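Glycerophosphodiester phosphodiesterase (Thermotoga maritima, PDB 1O1Z) belongs to the glycerophosphoryl diester phosphodiesterase family and folds as a single-chain TIM barrel, modelled here with a bound sodium ion. Local coordinates at residues S51-V56 against D76-E81; K111-A116 against L136-E141; V203-D208 against I223-E228. All coordinates share one frame; numbering follows the deposited sequence. Where two conformers were deposited one is given.

Contact 1 (S51-V56 against D76-E81); sequences SKDGKV and DATVSE
Lys-52 and Asp-53 each make one direct hydrogen bond to the residues around the start of helix 79-85. Lys-52 N donates to Ala-77 O at 2.9 Å, and the bond is nearly straight (170°). The amide stands above the plane of that carbonyl. The second bond runs the other way, from Val-79 N to Asp-53 OD1 at 3.1 Å. Asp-53 OD1 also takes a bond from Ser-51 OG at 2.7 Å. The Val-79 amide comes on the syn side and the Ser-51 hydroxyl on the anti side, from opposite faces of the carboxylate plane. Ser-51 OG in turn accepts from Lys-55 N. Chi1 of 53° sets CG of Asp-53 between its own backbone N and carbonyl carbon. The side chains of Asp-53 and Thr-78 cross at about a right angle. The carboxylate is thus tied both to its own turn and to the helix start.

Two waters add bridges. One accepts from Lys-52 NZ and donates to Asp-76 O. The other donates to Asp-53 OD2 and accepts from Ser-80 N, so Asp-53 meets two successive amides, Val-79 N directly and Ser-80 N through water.

The apolar part centres on Val-79 CG2. It packs tightly on Lys-55 CB at 3.5 Å and also lies 3.6 Å from Ser-51 OG. Val-57 of strand 56-58 touches both Ser-51 and Val-79. The extended chain of Lys-52 passes Asp-76 O with its CD.

The helix also caps itself. Glu-81 N donates to Thr-78 OG1, and Thr-78 N donates to Glu-81 OE1 at 3.0 Å. Residues 51-54 form a type I beta turn, with Gly-54 at positive phi. The arrangement is a beta turn docked on a helix N-terminus that carries a capping box.

Contact 2 (K111-A116 against L136-E141); sequences KEREAA and LDLLDE
Arg-113 lays its guanidinium over Leu-138 and reaches Glu-141 with its tip. The contact joins two neighbouring connections on one end of the TIM barrel: the loop after strand 105-110 and the helix 136-142 that follows strand 129-133.

In the first shell, Leu-138 CD1 sits over the centre of the guanidinium, 3.5 Å above its plane. The two side chains slide past each other in opposite directions. Leu-138 CD1 also meets the aliphatic part of Arg-113, at CG, 3.9 Å away. The salt bridge is a single hydrogen bond from Arg-113 NH2 to Glu-141 OE1, 3.0 Å long and bent (146°). Glu-141 OE1 is tilted from the guanidinium plane, and NH2 meets it from above the carboxylate plane. The two planes are 39° apart, so this is not a flat two-bond pairing. A water also links the pair. It accepts from Arg-113 NH1, lying in the guanidinium plane, and donates to Glu-141 OE1. That oxygen thus has two donors.

Several features set these groups in place. CG of Arg-113 is anti to the backbone N (chi1 163°), and the chain then bends at chi3. Leu-138 and Glu-141 stand one helical turn apart, both with CB directed at the loop. Ala-116 CB packs against the same leucine methyl, and Phe-143 touches both Ala-116 and Leu-138.

Further out, each segment is fixed by other charges. Glu-112 forms salt bridges with Arg-49 and Arg-75, which tie the loop to the neighbouring part of the barrel. Asp-137 and Asp-140 both pair with Arg-166 of helix 160-170. The sodium ion is about 14 Å from the side chain of Ala-116, whose CB lies 4.1 Å from Leu-138 CD1.

Contact 3 (V203-D208 against I223-E228); sequences VWTLND and ITDEVE
Asn-207 OD1 takes a hydrogen bond from Asp-225 N at 2.9 Å and lies 3.0 Å from Thr-224 OG1. The contact belongs to a beta-alpha-beta unit of the TIM barrel, in which parallel strands 200-204 and 221-224 are joined through helix 209-215. The Asp-225 amide lies in the plane of the Asn-207 carbonyl. The other branch of the same amide group is used too: Asn-207 ND2 donates to Asp-225 OD2 at 2.9 Å, nearly straight (166°). The acceptor is close to the Asn-207 amide plane, while the donor stands above the carboxylate plane. Asn-207 thus holds both the backbone and the side chain of Asp-225, which fixes the rotation of its amide.

Thr-224 OG1 is anti to its backbone N (chi1 -179°), which sets it beside Leu-206 O at 2.8 Å. The same oxygen accepts from Glu-226 N and so forms an ST turn just before helix 227-232.

Two backbone bonds join the segments as well. Ile-223 N donates to Val-203 O, and Leu-206 N donates to Ile-223 O. Between them, a cis peptide bond precedes Thr-205, whose CA makes a CH...O contact with Ile-223 O. Ile-223 CB packs on Trp-204 CB, and the indole NE1 of Trp-204 bonds to His-176 O. Asp-225 OD1 is hydrogen-bonded to His-18 ND1 and lies 3.9 Å from Thr-205 CG2.

The three contacts follow one another along the chain without overlap, and all belong to one TIM-barrel domain. In each, the first segment comes at or just after the end of a barrel strand. Contact 1 starts just after strand 43-50, contact 2 just after strand 105-110, and these two strands pair in parallel. Their centres are 19 Å apart and their nearest atoms about 5 Å apart, without touching. Contact 3 lies on the opposite side of the chain's centre from both, its centre 30 Å from that of contact 1 and 25 Å from that of contact 2. Strand 14-18 pairs with both 43-50 and 221-224, so the sheet connects contact 3 back to contact 1 and closes the barrel.

Contact 1 (S51-V56 against D76-E81)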
loop_
_atom_site.group_PDB
_atom_site.type_symbol
_atom_site.label_atom_id
_atom_site.label_comp_id
_atom_site.label_asym_id
_atom_site.label_seq_id
_atom_site.Cartn_x
_atom_site.Cartn_y
_atom_site.Cartn_z
ATOM N N SER A 51 2.700 -18.159 0.896
ATOM C CA SER A 51 3.566 -19.232 0.468
ATOM C C SER A 51 2.823 -20.561 0.555
ATOM O O SER A 51 1.687 -20.638 1.063
ATOM C CB SER A 51 4.801 -19.290 1.380
ATOM O OG SER A 51 4.392 -19.648 2.699
ATOM N N LYS A 52 3.480 -21.605 0.066
ATOM C CA LYS A 52 2.890 -22.941 0.069
ATOM C C LYS A 52 2.555 -23.400 1.477
ATOM O O LYS A 52 1.548 -24.112 1.676
ATOM C CB LYS A 52 3.808 -23.952 -0.587
ATOM C CG LYS A 52 3.181 -25.357 -0.618
ATOM C CD LYS A 52 3.756 -26.206 -1.720
ATOM C CE LYS A 52 3.078 -27.569 -1.775
ATOM N NZ LYS A 52 3.887 -28.551 -2.557
ATOM N N ASP A 53 3.437 -23.052 2.427
ATOM C CA ASP A 53 3.251 -23.398 3.839
ATOM C C ASP A 53 2.405 -22.393 4.641
ATOM O O ASP A 53 2.355 -22.443 5.887
ATOM C CB ASP A 53 4.591 -23.758 4.552
ATOM C CG ASP A 53 5.715 -22.704 4.422
ATOM O OD1 ASP A 53 5.736 -21.827 3.530
ATOM O OD2 ASP A 53 6.698 -22.708 5.202
ATOM N N GLY A 54 1.722 -21.491 3.927
ATOM C CA GLY A 54 0.693 -20.658 4.507
ATOM C C GLY A 54 1.212 -19.463 5.277
ATOM O O GLY A 54 0.517 -18.899 6.140
ATOM N N LYS A 55 2.446 -19.064 4.961
ATOM C CA LYS A 55 3.064 -17.922 5.610
ATOM C C LYS A 55 2.908 -16.690 4.735
ATOM O O LYS A 55 2.817 -16.802 3.508
ATOM C CB LYS A 55 4.546 -18.195 5.863
ATOM C CG LYS A 55 4.844 -19.521 6.614
ATOM C CD LYS A 55 4.104 -19.645 7.913
ATOM C CE LYS A 55 4.628 -20.825 8.729
ATOM N NZ LYS A 55 3.750 -21.108 9.901
ATOM N N VAL A 56 2.879 -15.523 5.372
ATOM C CA VAL A 56 2.650 -14.257 4.681
ATOM C C VAL A 56 3.977 -13.750 4.162
ATOM O O VAL A 56 4.865 -13.386 4.959
ATOM C CB VAL A 56 1.986 -13.219 5.558
ATOM C CG1 VAL A 56 1.732 -11.948 4.746
ATOM C CG2 VAL A 56 0.679 -13.733 6.111
ATOM N N ASP A 76 3.519 -21.995 -4.566
ATOM C CA ASP A 76 4.002 -23.320 -4.905
ATOM C C ASP A 76 5.291 -23.651 -4.141
ATOM O O ASP A 76 5.784 -24.777 -4.245
ATOM C CB ASP A 76 4.268 -23.408 -6.410
ATOM C CG ASP A 76 3.003 -23.560 -7.253
ATOM O OD1 ASP A 76 1.899 -23.761 -6.715
ATOM O OD2 ASP A 76 3.053 -23.516 -8.494
ATOM N N ALA A 77 5.840 -22.682 -3.422
ATOM C CA ALA A 77 7.098 -22.861 -2.698
ATOM C C ALA A 77 6.920 -22.460 -1.244
ATOM O O ALA A 77 6.174 -21.529 -0.925
ATOM C CB ALA A 77 8.184 -22.031 -3.330
ATOM N N THR A 78 7.640 -23.139 -0.344
ATOM C CA THR A 78 7.675 -22.716 1.046
ATOM C C THR A 78 8.508 -21.438 1.211
ATOM O O THR A 78 9.316 -21.067 0.342
ATOM C CB THR A 78 8.289 -23.807 1.940
ATOM O OG1 THR A 78 9.668 -23.989 1.564
ATOM C CG2 THR A 78 7.591 -25.155 1.743
ATOM N N VAL A 79 8.358 -20.770 2.341
ATOM C CA VAL A 79 9.191 -19.594 2.607
ATOM C C VAL A 79 10.691 -19.910 2.474
ATOM O O VAL A 79 11.428 -19.174 1.822
ATOM C CB VAL A 79 8.902 -18.964 3.990
ATOM C CG1 VAL A 79 9.885 -17.868 4.299
ATOM C CG2 VAL A 79 7.490 -18.394 4.039
ATOM N N SER A 80 11.126 -21.028 3.048
ATOM C CA SER A 80 12.527 -21.431 2.962
ATOM C C SER A 80 12.965 -21.605 1.505
ATOM O O SER A 80 14.030 -21.143 1.113
ATOM C CB SER A 80 12.764 -22.718 3.752
ATOM O OG SER A 80 14.152 -23.038 3.709
ATOM N N GLU A 81 12.128 -22.277 0.699
ATOM C CA GLU A 81 12.421 -22.481 -0.719
ATOM C C GLU A 81 12.511 -21.153 -1.477
ATOM O O GLU A 81 13.394 -20.970 -2.297
ATOM C CB GLU A 81 11.358 -23.380 -1.339
ATOM C CG GLU A 81 11.522 -24.825 -0.885
ATOM C CD GLU A 81 10.340 -25.731 -1.181
ATOM O OE1 GLU A 81 9.255 -25.267 -1.621
ATOM O OE2 GLU A 81 10.496 -26.950 -0.944
HETATM O O HOH W 1 4.394 -27.078 -4.992
HETATM O O HOH W 2 9.485 -22.565 5.104
#

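Contact 2 (K111-A116 against L136-E141)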
loop_
_atom_site.group_PDB
_atom_site.type_symbol
_atom_site.label_atom_id
_atom_site.label_comp_id
_atom_site.label_asym_id
_atom_site.label_seq_id
_atom_site.Cartn_x
_atom_site.Cartn_y
_atom_site.Cartn_z
ATOM N N LYS A 111 -2.996 -8.952 -1.641
ATOM C CA LYS A 111 -3.111 -9.368 -3.031
ATOM C C LYS A 111 -4.012 -10.592 -3.252
ATOM O O LYS A 111 -4.434 -10.855 -4.384
ATOM C CB LYS A 111 -1.704 -9.666 -3.593
ATOM C CG LYS A 111 -0.807 -8.455 -3.730
ATOM C CD LYS A 111 -1.407 -7.446 -4.738
ATOM C CE LYS A 111 -0.408 -6.513 -5.353
ATOM N NZ LYS A 111 -1.102 -5.561 -6.302
ATOM N N GLU A 112 -4.250 -11.334 -2.166
ATOM C CA GLU A 112 -4.985 -12.599 -2.164
ATOM C C GLU A 112 -5.913 -12.673 -0.966
ATOM O O GLU A 112 -5.456 -12.524 0.172
ATOM C CB GLU A 112 -3.990 -13.767 -2.038
ATOM C CG GLU A 112 -2.951 -13.782 -3.110
ATOM C CD GLU A 112 -1.909 -14.874 -2.922
ATOM O OE1 GLU A 112 -1.806 -15.454 -1.796
ATOM O OE2 GLU A 112 -1.197 -15.103 -3.901
ATOM N N ARG A 113 -7.209 -12.910 -1.202
ATOM C CA ARG A 113 -8.152 -13.066 -0.087
ATOM C C ARG A 113 -7.709 -14.126 0.895
ATOM O O ARG A 113 -7.877 -13.978 2.096
ATOM C CB ARG A 113 -9.572 -13.373 -0.581
ATOM C CG ARG A 113 -10.533 -13.945 0.490
ATOM C CD ARG A 113 -11.946 -14.250 -0.033
ATOM N NE ARG A 113 -12.740 -13.010 -0.220
ATOM C CZ ARG A 113 -13.503 -12.473 0.704
ATOM N NH1 ARG A 113 -13.522 -13.039 1.916
ATOM N NH2 ARG A 113 -14.248 -11.377 0.435
ATOM N N GLU A 114 -7.135 -15.212 0.393
ATOM C CA GLU A 114 -6.722 -16.302 1.275
ATOM C C GLU A 114 -5.633 -15.928 2.278
ATOM O O GLU A 114 -5.432 -16.645 3.248
ATOM C CB GLU A 114 -6.317 -17.536 0.457
ATOM C CG GLU A 114 -5.185 -17.315 -0.525
ATOM C CD GLU A 114 -5.650 -16.925 -1.943
ATOM O OE1 GLU A 114 -6.769 -16.359 -2.145
ATOM O OE2 GLU A 114 -4.865 -17.171 -2.903
ATOM N N ALA A 115 -4.935 -14.808 2.043
ATOM C CA ALA A 115 -3.923 -14.312 2.977
ATOM C C ALA A 115 -4.504 -13.494 4.109
ATOM O O ALA A 115 -3.816 -13.218 5.078
ATOM C CB ALA A 115 -2.885 -13.485 2.244
ATOM N N ALA A 116 -5.767 -13.084 3.994
ATOM C CA ALA A 116 -6.325 -12.105 4.928
ATOM C C ALA A 116 -6.322 -12.582 6.377
ATOM O O ALA A 116 -5.902 -11.826 7.259
ATOM C CB ALA A 116 -7.726 -11.721 4.511
ATOM N N LEU A 136 -12.799 -4.632 -2.642
ATOM C CA LEU A 136 -13.447 -3.780 -1.665
ATOM C C LEU A 136 -14.346 -4.608 -0.733
ATOM O O LEU A 136 -14.435 -4.320 0.458
ATOM C CB LEU A 136 -14.230 -2.663 -2.355
ATOM C CG LEU A 136 -13.397 -1.871 -3.370
ATOM C CD1 LEU A 136 -14.263 -0.703 -3.828
ATOM C CD2 LEU A 136 -12.083 -1.399 -2.823
ATOM N N ASP A 137 -14.995 -5.636 -1.267
ATOM C CA ASP A 137 -15.847 -6.495 -0.439
ATOM C C ASP A 137 -15.024 -7.188 0.636
ATOM O O ASP A 137 -15.491 -7.371 1.750
ATOM C CB ASP A 137 -16.574 -7.553 -1.237
ATOM C CG ASP A 137 -17.596 -7.011 -2.210
ATOM O OD1 ASP A 137 -17.917 -5.794 -2.220
ATOM O OD2 ASP A 137 -18.168 -7.801 -3.007
ATOM N N LEU A 138 -13.822 -7.629 0.304
ATOM C CA LEU A 138 -12.960 -8.303 1.277
ATOM C C LEU A 138 -12.720 -7.401 2.480
ATOM O O LEU A 138 -12.813 -7.836 3.632
ATOM C CB LEU A 138 -11.636 -8.698 0.634
ATOM C CG LEU A 138 -10.543 -9.168 1.595
ATOM C CD1 LEU A 138 -10.973 -10.452 2.268
ATOM C CD2 LEU A 138 -9.234 -9.316 0.838
ATOM N N LEU A 139 -12.426 -6.137 2.198
ATOM C CA LEU A 139 -12.137 -5.187 3.283
ATOM C C LEU A 139 -13.380 -5.001 4.136
ATOM O O LEU A 139 -13.319 -5.059 5.367
ATOM C CB LEU A 139 -11.653 -3.851 2.721
ATOM C CG LEU A 139 -10.323 -3.951 1.959
ATOM C CD1 LEU A 139 -10.026 -2.625 1.246
ATOM C CD2 LEU A 139 -9.188 -4.352 2.876
ATOM N N ASP A 140 -14.514 -4.770 3.489
ATOM C CA ASP A 140 -15.755 -4.531 4.235
ATOM C C ASP A 140 -16.197 -5.741 5.050
ATOM O O ASP A 140 -16.832 -5.574 6.100
ATOM C CB ASP A 140 -16.890 -4.131 3.324
ATOM C CG ASP A 140 -16.676 -2.812 2.621
ATOM O OD1 ASP A 140 -15.925 -1.947 3.103
ATOM O OD2 ASP A 140 -17.347 -2.552 1.598
ATOM N N GLU A 141 -15.915 -6.954 4.556
ATOM C CA GLU A 141 -16.326 -8.166 5.234
ATOM C C GLU A 141 -15.403 -8.597 6.361
ATOM O O GLU A 141 -15.870 -9.113 7.386
ATOM C CB GLU A 141 -16.457 -9.297 4.206
ATOM C CG GLU A 141 -17.588 -9.082 3.230
ATOM C CD GLU A 141 -17.516 -9.960 1.990
ATOM O OE1 GLU A 141 -16.714 -10.927 1.992
ATOM O OE2 GLU A 141 -18.266 -9.695 1.015
HETATM O O HOH W 3 -15.350 -12.490 3.699
#

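Contact 3 (V203-D208 against I223-E228)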
loop_
_atom_site.group_PDB
_atom_site.type_symbol
_atom_site.label_atom_id
_atom_site.label_comp_id
_atom_site.label_asym_id
_atom_site.label_seq_id
_atom_site.Cartn_x
_atom_site.Cartn_y
_atom_site.Cartn_z
ATOM N N VAL A 203 -2.704 9.215 -2.743
ATOM C CA VAL A 203 -2.558 9.031 -4.184
ATOM C C VAL A 203 -1.395 8.124 -4.520
ATOM O O VAL A 203 -0.418 8.101 -3.815
ATOM C CB VAL A 203 -2.465 10.365 -4.941
ATOM C CG1 VAL A 203 -3.724 11.152 -4.718
ATOM C CG2 VAL A 203 -1.247 11.157 -4.551
ATOM N N TRP A 204 -1.525 7.356 -5.601
ATOM C CA TRP A 204 -0.482 6.433 -6.046
ATOM C C TRP A 204 -0.446 6.335 -7.564
ATOM O O TRP A 204 -1.401 6.721 -8.229
ATOM C CB TRP A 204 -0.750 5.034 -5.488
ATOM C CG TRP A 204 -2.095 4.464 -5.942
ATOM C CD1 TRP A 204 -3.292 4.677 -5.350
ATOM C CD2 TRP A 204 -2.366 3.654 -7.107
ATOM N NE1 TRP A 204 -4.292 4.045 -6.050
ATOM C CE2 TRP A 204 -3.755 3.397 -7.126
ATOM C CE3 TRP A 204 -1.577 3.108 -8.120
ATOM C CZ2 TRP A 204 -4.373 2.632 -8.116
ATOM C CZ3 TRP A 204 -2.190 2.345 -9.111
ATOM C CH2 TRP A 204 -3.580 2.116 -9.098
ATOM N N THR A 205 0.640 5.835 -8.156
ATOM C CA THR A 205 1.974 5.801 -7.592
ATOM C C THR A 205 2.658 6.987 -8.243
ATOM O O THR A 205 2.922 6.999 -9.451
ATOM C CB THR A 205 2.690 4.515 -8.007
ATOM O OG1 THR A 205 2.109 3.408 -7.307
ATOM C CG2 THR A 205 4.159 4.567 -7.556
ATOM N N LEU A 206 2.893 8.014 -7.442
ATOM C CA LEU A 206 3.212 9.317 -7.993
ATOM C C LEU A 206 4.702 9.585 -7.868
ATOM O O LEU A 206 5.241 9.632 -6.760
ATOM C CB LEU A 206 2.377 10.376 -7.274
ATOM C CG LEU A 206 2.571 11.798 -7.778
ATOM C CD1 LEU A 206 2.345 11.909 -9.281
ATOM C CD2 LEU A 206 1.690 12.729 -7.014
ATOM N N ASN A 207 5.357 9.767 -9.003
ATOM C CA ASN A 207 6.781 10.074 -9.040
ATOM C C ASN A 207 7.085 11.447 -9.635
ATOM O O ASN A 207 8.239 11.862 -9.680
ATOM C CB ASN A 207 7.515 8.974 -9.799
ATOM C CG ASN A 207 7.456 7.644 -9.090
ATOM O OD1 ASN A 207 7.436 7.586 -7.870
ATOM N ND2 ASN A 207 7.429 6.555 -9.865
ATOM N N ASP A 208 6.055 12.146 -10.092
ATOM C CA ASP A 208 6.192 13.391 -10.854
ATOM C C ASP A 208 5.953 14.563 -9.906
ATOM O O ASP A 208 4.842 14.777 -9.437
ATOM C CB ASP A 208 5.150 13.367 -11.993
ATOM C CG ASP A 208 5.193 14.590 -12.893
ATOM O OD1 ASP A 208 5.580 15.662 -12.412
ATOM O OD2 ASP A 208 4.838 14.560 -14.099
ATOM N N ILE A 223 2.003 7.791 -2.215
ATOM C CA ILE A 223 2.744 6.575 -2.353
ATOM C C ILE A 223 3.636 6.757 -3.566
ATOM O O ILE A 223 3.152 7.008 -4.669
ATOM C CB ILE A 223 1.764 5.383 -2.496
ATOM C CG1 ILE A 223 0.924 5.236 -1.224
ATOM C CG2 ILE A 223 2.511 4.109 -2.880
ATOM C CD1 ILE A 223 -0.329 4.406 -1.385
ATOM N N THR A 224 4.954 6.716 -3.364
ATOM C CA THR A 224 5.920 7.072 -4.385
ATOM C C THR A 224 7.115 6.143 -4.370
ATOM O O THR A 224 7.486 5.635 -3.316
ATOM C CB THR A 224 6.425 8.530 -4.131
ATOM O OG1 THR A 224 7.364 8.914 -5.151
ATOM C CG2 THR A 224 7.168 8.673 -2.804
ATOM N N ASP A 225 7.734 5.944 -5.533
ATOM C CA ASP A 225 9.016 5.251 -5.598
ATOM C C ASP A 225 10.200 6.161 -5.206
ATOM O O ASP A 225 11.263 5.685 -4.826
ATOM C CB ASP A 225 9.270 4.715 -6.994
ATOM C CG ASP A 225 8.159 3.844 -7.518
ATOM O OD1 ASP A 225 7.617 3.022 -6.745
ATOM O OD2 ASP A 225 7.796 3.894 -8.731
ATOM N N GLU A 226 10.007 7.467 -5.350
ATOM C CA GLU A 226 11.063 8.476 -5.212
ATOM C C GLU A 226 11.004 9.120 -3.839
ATOM O O GLU A 226 10.641 10.287 -3.673
ATOM C CB GLU A 226 10.925 9.516 -6.319
ATOM C CG GLU A 226 11.206 8.976 -7.707
ATOM C CD GLU A 226 12.697 8.791 -8.009
ATOM O OE1 GLU A 226 13.574 9.135 -7.170
ATOM O OE2 GLU A 226 13.006 8.298 -9.110
ATOM N N VAL A 227 11.398 8.337 -2.832
ATOM C CA VAL A 227 11.223 8.761 -1.458
ATOM C C VAL A 227 11.951 10.048 -1.089
ATOM O O VAL A 227 11.350 10.979 -0.542
ATOM C CB VAL A 227 11.598 7.638 -0.465
ATOM C CG1 VAL A 227 11.545 8.140 0.952
ATOM C CG2 VAL A 227 10.695 6.442 -0.662
ATOM N N GLU A 228 13.255 10.144 -1.366
ATOM C CA GLU A 228 13.991 11.347 -0.968
ATOM C C GLU A 228 13.430 12.597 -1.633
ATOM O O GLU A 228 13.314 13.635 -1.012
ATOM C CB GLU A 228 15.480 11.252 -1.319
ATOM C CG GLU A 228 16.283 10.242 -0.522
ATOM C CD GLU A 228 17.706 10.097 -1.061
ATOM O OE1 GLU A 228 18.591 10.816 -0.553
ATOM O OE2 GLU A 228 17.943 9.303 -2.015
#